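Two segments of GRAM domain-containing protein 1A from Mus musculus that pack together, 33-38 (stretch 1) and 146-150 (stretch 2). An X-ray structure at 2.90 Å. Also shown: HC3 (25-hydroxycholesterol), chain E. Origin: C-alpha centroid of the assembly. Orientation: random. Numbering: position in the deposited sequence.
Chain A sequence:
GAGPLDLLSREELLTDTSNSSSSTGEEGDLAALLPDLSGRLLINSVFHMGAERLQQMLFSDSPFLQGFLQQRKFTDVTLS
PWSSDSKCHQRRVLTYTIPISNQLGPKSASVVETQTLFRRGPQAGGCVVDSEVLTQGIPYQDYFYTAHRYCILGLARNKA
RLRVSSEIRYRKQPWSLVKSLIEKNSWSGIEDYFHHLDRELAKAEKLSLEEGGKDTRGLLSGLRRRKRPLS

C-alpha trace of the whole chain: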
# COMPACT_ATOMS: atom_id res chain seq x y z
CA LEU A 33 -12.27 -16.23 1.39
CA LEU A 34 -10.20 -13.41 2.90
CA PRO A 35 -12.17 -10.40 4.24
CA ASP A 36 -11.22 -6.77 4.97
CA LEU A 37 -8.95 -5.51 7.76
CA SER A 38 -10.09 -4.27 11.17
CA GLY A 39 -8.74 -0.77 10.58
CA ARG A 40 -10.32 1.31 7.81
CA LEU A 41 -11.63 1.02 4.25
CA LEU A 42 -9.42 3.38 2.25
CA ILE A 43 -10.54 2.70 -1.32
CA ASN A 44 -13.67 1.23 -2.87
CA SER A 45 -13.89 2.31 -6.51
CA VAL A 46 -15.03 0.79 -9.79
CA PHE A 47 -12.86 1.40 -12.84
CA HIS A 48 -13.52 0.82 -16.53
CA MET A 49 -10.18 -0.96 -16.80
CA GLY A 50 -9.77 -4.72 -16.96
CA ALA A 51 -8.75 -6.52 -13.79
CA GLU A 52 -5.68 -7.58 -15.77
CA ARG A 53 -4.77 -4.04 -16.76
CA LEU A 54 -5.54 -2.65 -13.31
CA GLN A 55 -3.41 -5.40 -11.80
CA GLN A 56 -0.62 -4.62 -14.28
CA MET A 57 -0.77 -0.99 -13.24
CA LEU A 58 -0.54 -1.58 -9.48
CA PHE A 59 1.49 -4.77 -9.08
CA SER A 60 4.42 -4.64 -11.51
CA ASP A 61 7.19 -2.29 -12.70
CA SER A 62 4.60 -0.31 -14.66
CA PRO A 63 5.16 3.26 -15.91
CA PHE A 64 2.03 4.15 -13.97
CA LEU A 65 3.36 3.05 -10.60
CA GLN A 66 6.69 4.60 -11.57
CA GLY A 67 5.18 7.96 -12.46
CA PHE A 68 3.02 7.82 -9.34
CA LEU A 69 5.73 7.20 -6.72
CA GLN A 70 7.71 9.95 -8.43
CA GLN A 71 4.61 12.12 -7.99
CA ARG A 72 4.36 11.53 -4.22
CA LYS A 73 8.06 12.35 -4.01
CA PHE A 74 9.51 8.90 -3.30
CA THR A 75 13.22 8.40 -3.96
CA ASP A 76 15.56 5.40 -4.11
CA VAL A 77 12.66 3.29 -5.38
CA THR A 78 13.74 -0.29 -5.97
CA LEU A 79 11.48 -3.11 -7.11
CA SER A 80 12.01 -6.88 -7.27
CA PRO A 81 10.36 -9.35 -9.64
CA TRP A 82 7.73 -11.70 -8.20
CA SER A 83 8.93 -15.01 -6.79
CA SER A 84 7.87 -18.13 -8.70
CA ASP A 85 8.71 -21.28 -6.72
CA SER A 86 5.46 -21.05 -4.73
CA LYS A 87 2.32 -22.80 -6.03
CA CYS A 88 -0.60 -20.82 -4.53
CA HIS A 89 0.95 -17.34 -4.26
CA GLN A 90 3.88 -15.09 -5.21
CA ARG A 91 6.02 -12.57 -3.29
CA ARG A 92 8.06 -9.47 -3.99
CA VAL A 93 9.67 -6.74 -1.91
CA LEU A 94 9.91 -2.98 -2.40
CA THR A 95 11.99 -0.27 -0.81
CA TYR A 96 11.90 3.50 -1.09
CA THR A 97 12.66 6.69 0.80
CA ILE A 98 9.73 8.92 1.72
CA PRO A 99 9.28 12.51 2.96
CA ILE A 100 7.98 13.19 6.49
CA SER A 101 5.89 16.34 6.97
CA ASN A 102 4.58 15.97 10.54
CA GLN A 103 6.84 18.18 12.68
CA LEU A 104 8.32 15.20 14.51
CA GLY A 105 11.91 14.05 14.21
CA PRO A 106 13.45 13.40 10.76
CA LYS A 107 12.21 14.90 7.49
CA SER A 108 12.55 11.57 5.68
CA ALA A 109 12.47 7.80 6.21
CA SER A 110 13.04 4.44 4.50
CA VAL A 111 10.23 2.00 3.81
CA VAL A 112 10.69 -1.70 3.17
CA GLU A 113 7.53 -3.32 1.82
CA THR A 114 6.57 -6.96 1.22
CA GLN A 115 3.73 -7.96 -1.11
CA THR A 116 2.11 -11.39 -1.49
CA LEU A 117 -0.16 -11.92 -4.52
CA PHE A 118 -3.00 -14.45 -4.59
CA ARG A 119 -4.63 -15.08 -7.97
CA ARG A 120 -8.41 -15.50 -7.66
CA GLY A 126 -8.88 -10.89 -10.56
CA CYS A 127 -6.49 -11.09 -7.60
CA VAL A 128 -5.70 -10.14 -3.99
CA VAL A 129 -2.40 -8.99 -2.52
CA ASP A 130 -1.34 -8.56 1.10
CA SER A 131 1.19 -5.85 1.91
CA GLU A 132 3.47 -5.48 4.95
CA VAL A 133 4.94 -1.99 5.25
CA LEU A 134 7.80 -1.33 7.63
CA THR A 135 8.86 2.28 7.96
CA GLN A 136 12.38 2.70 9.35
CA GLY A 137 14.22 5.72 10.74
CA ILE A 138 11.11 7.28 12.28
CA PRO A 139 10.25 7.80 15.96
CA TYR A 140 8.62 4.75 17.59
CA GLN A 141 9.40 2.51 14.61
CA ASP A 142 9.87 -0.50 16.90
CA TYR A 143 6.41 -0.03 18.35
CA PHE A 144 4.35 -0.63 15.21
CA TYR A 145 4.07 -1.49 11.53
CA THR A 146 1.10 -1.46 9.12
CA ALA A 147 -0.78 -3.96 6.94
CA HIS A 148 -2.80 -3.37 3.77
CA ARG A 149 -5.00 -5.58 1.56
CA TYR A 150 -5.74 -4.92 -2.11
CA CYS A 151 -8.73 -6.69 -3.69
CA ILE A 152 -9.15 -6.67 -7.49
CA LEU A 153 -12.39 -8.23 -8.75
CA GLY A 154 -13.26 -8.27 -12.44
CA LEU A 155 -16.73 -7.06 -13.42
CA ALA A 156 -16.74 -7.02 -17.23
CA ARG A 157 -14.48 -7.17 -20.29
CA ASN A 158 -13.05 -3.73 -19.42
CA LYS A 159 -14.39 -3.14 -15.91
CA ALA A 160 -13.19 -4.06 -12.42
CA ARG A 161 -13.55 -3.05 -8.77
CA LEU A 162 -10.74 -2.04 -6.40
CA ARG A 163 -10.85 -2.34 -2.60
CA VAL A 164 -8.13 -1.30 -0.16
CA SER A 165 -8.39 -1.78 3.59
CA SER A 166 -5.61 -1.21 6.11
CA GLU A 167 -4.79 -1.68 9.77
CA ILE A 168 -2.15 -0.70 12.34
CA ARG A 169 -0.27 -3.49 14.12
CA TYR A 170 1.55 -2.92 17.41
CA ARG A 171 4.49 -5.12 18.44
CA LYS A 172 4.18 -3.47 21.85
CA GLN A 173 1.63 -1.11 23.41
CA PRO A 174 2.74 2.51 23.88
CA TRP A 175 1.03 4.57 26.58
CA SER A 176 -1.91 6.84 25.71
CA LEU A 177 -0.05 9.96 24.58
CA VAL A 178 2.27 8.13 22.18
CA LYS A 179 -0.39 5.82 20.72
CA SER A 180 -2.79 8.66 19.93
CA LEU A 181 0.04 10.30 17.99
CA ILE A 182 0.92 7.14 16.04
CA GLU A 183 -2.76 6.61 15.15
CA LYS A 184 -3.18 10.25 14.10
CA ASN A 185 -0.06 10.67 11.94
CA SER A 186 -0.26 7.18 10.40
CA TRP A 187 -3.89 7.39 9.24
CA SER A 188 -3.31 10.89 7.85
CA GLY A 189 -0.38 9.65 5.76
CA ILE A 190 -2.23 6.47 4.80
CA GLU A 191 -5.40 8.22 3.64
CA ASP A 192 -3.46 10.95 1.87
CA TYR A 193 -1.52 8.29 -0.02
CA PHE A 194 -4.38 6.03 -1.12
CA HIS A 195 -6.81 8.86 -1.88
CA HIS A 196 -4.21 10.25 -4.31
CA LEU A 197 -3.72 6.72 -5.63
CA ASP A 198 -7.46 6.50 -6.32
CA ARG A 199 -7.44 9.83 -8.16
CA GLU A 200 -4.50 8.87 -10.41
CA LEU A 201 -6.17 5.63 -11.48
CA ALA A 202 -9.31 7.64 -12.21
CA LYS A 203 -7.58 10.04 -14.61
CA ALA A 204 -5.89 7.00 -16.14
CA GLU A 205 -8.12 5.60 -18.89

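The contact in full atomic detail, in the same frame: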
# COMPACT_ATOMS: atom_id res chain seq x y z
N LEU A 33 -13.10 -15.75 0.29
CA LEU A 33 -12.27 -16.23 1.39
C LEU A 33 -11.87 -15.08 2.32
O LEU A 33 -12.57 -14.79 3.29
CB LEU A 33 -11.03 -16.94 0.85
N LEU A 34 -10.76 -14.43 2.01
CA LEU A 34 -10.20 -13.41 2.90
C LEU A 34 -11.06 -12.13 2.92
O LEU A 34 -11.43 -11.61 1.87
CB LEU A 34 -8.78 -13.07 2.47
CG LEU A 34 -7.79 -14.24 2.51
CD1 LEU A 34 -6.44 -13.82 1.94
CD2 LEU A 34 -7.62 -14.79 3.93
N PRO A 35 -11.37 -11.62 4.13
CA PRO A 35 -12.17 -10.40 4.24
C PRO A 35 -11.32 -9.13 4.33
O PRO A 35 -10.13 -9.16 4.01
CB PRO A 35 -12.96 -10.62 5.53
CG PRO A 35 -12.08 -11.52 6.37
CD PRO A 35 -11.00 -12.11 5.48
N ASP A 36 -11.93 -8.03 4.77
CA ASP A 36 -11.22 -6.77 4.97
C ASP A 36 -10.41 -6.78 6.27
O ASP A 36 -10.38 -7.78 6.99
CB ASP A 36 -12.21 -5.60 4.98
CG ASP A 36 -12.78 -5.32 3.61
OD1 ASP A 36 -12.74 -6.21 2.74
OD2 ASP A 36 -13.29 -4.19 3.40
N LEU A 37 -9.76 -5.66 6.55
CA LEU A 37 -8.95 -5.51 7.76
C LEU A 37 -9.69 -4.66 8.79
O LEU A 37 -10.47 -3.78 8.44
CB LEU A 37 -7.60 -4.87 7.42
CG LEU A 37 -6.67 -5.70 6.53
CD1 LEU A 37 -5.50 -4.86 6.06
CD2 LEU A 37 -6.17 -6.94 7.25
N SER A 38 -9.42 -4.94 10.06
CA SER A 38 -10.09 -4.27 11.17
C SER A 38 -9.47 -2.91 11.47
O SER A 38 -9.16 -2.61 12.62
CB SER A 38 -10.05 -5.15 12.42
OG SER A 38 -8.71 -5.40 12.80
N THR A 146 2.45 -1.51 9.69
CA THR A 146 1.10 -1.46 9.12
C THR A 146 0.88 -2.53 8.06
O THR A 146 1.83 -2.96 7.39
CB THR A 146 0.79 -0.07 8.49
OG1 THR A 146 1.63 0.18 7.36
CG2 THR A 146 0.98 1.03 9.53
N ALA A 147 -0.37 -2.96 7.93
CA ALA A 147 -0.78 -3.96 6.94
C ALA A 147 -1.88 -3.41 6.04
O ALA A 147 -2.71 -2.61 6.47
CB ALA A 147 -1.25 -5.23 7.63
N HIS A 148 -1.86 -3.84 4.78
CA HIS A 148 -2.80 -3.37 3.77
C HIS A 148 -3.19 -4.52 2.83
O HIS A 148 -2.36 -5.35 2.46
CB HIS A 148 -2.19 -2.22 2.97
CG HIS A 148 -1.57 -1.17 3.84
ND1 HIS A 148 -2.20 0.03 4.12
CD2 HIS A 148 -0.40 -1.15 4.51
CE1 HIS A 148 -1.43 0.74 4.92
NE2 HIS A 148 -0.33 0.05 5.18
N ARG A 149 -4.47 -4.55 2.45
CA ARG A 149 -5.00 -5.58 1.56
C ARG A 149 -5.64 -4.96 0.33
O ARG A 149 -6.56 -4.15 0.45
CB ARG A 149 -6.02 -6.46 2.30
CG ARG A 149 -6.35 -7.76 1.58
CD ARG A 149 -7.50 -8.52 2.22
NE ARG A 149 -7.25 -8.88 3.62
CZ ARG A 149 -6.51 -9.91 4.01
NH1 ARG A 149 -5.91 -10.69 3.13
NH2 ARG A 149 -6.35 -10.15 5.31
N TYR A 150 -5.14 -5.32 -0.85
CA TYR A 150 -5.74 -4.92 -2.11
C TYR A 150 -6.61 -6.05 -2.65
O TYR A 150 -6.16 -7.19 -2.72
CB TYR A 150 -4.67 -4.59 -3.16
CG TYR A 150 -3.69 -3.49 -2.81
CD1 TYR A 150 -2.68 -3.69 -1.89
CD2 TYR A 150 -3.76 -2.26 -3.45
CE1 TYR A 150 -1.77 -2.69 -1.59
CE2 TYR A 150 -2.86 -1.26 -3.16
CZ TYR A 150 -1.87 -1.48 -2.23
OH TYR A 150 -0.97 -0.48 -1.94
C18 HC3 E . 2.49 7.19 6.97
C13 HC3 E . 3.72 6.29 7.15
C12 HC3 E . 4.58 6.63 6.07
C11 HC3 E . 3.99 6.19 4.61
C9 HC3 E . 3.58 4.72 4.55
C10 HC3 E . 3.00 4.28 3.10
C19 HC3 E . 2.06 5.36 2.62
C1 HC3 E . 4.15 4.20 2.09
C2 HC3 E . 3.69 3.72 0.74
C3 HC3 E . 2.97 2.41 0.79
O1 HC3 E . 2.46 2.08 -0.50
C4 HC3 E . 1.81 2.44 1.78
C5 HC3 E . 2.27 2.99 3.13
C6 HC3 E . 1.46 2.57 4.51
C7 HC3 E . 2.13 2.89 5.79
C8 HC3 E . 2.63 4.43 5.70
C14 HC3 E . 3.25 4.82 7.02
C15 HC3 E . 2.47 4.49 8.39
C16 HC3 E . 3.20 5.55 9.52
C17 HC3 E . 4.21 6.42 8.73
C20 HC3 E . 4.34 7.80 9.16
C21 HC3 E . 5.82 8.23 8.90
C22 HC3 E . 3.94 8.14 10.64
C23 HC3 E . 5.06 8.53 11.57
C24 HC3 E . 4.45 8.52 12.95
C25 HC3 E . 5.31 9.32 13.90
C26 HC3 E . 4.72 9.14 15.28
C27 HC3 E . 6.73 8.79 13.88
O2 HC3 E . 5.27 10.68 13.53

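Residues 33-38 form an irregular segment that lies against one side of the strand containing residues 146-150, the end-to-end directions of the touching parts being 132° apart. The contact is small, burying 282 Å² in total, and is built chiefly around the side chain of Arg-149, with Leu-37 as its main counterpart.

Arg-149 leaves the strand toward the loop. With chi1 at -165° and chi2 at -172°, both t, its aliphatic portion is extended; chi3 then turns to m (-59°) and chi4 is -80°, which carries the guanidinium to a position between Leu-34 and Leu-37. The CB of Leu-34 lies over one face of this planar group, and one terminal methyl of the same leucine comes close to its end, with CD1 of Leu-34 3.4 Å from NH1 of Arg-149. Leu-37 approaches obliquely, its CD2 3.8 Å from NH2 of Arg-149.

A polar approach accompanies these packing contacts: the carbonyl O of Pro-35 is 2.9 Å from NE of Arg-149. The distance would suit a hydrogen bond, but the angle is poor and the oxygen lies oblique to the guanidinium plane, so the pair is best regarded as a close polar contact. Pro-35 takes part through its backbone, since its CA-to-CB bond points away from the strand and its ring makes no close contact with the strand.

Leu-34 and Leu-37 both point toward the strand and share the m,t rotamer, with chi1 and chi2 of -61° and 174° in Leu-34 and of -65° and 169° in Leu-37. In Leu-37 this conformation directs the two methyls to different neighbours: CD2 faces the arginine, whereas CD1 rests on the strand backbone, 3.6 Å from O of Ala-147 and 3.8 Å from CA of His-148. The CA-to-CB bond of Ala-147 also points toward the loop, with CB of Ala-147 4.5 Å from CD1 of Leu-37. Between the two leucines, Asp-36 points away, and its OD2 is hydrogen-bonded elsewhere in the structure.

His-148 follows the alternation of the strand and points away from the loop, toward the bound 25-hydroxycholesterol. Its chi1 of -48° (m) and chi2 of -102° place NE2 2.9 Å from OG1 of Thr-146, whose chi1 is p (66°). The two atoms are hydrogen-bonded, linking side chains two residues apart on the same side of the strand. Both also touch the sterol: NE2 of His-148 is 3.2 Å from C6 of HC3, and OG1 of Thr-146 is 3.2 Å from C7 of HC3.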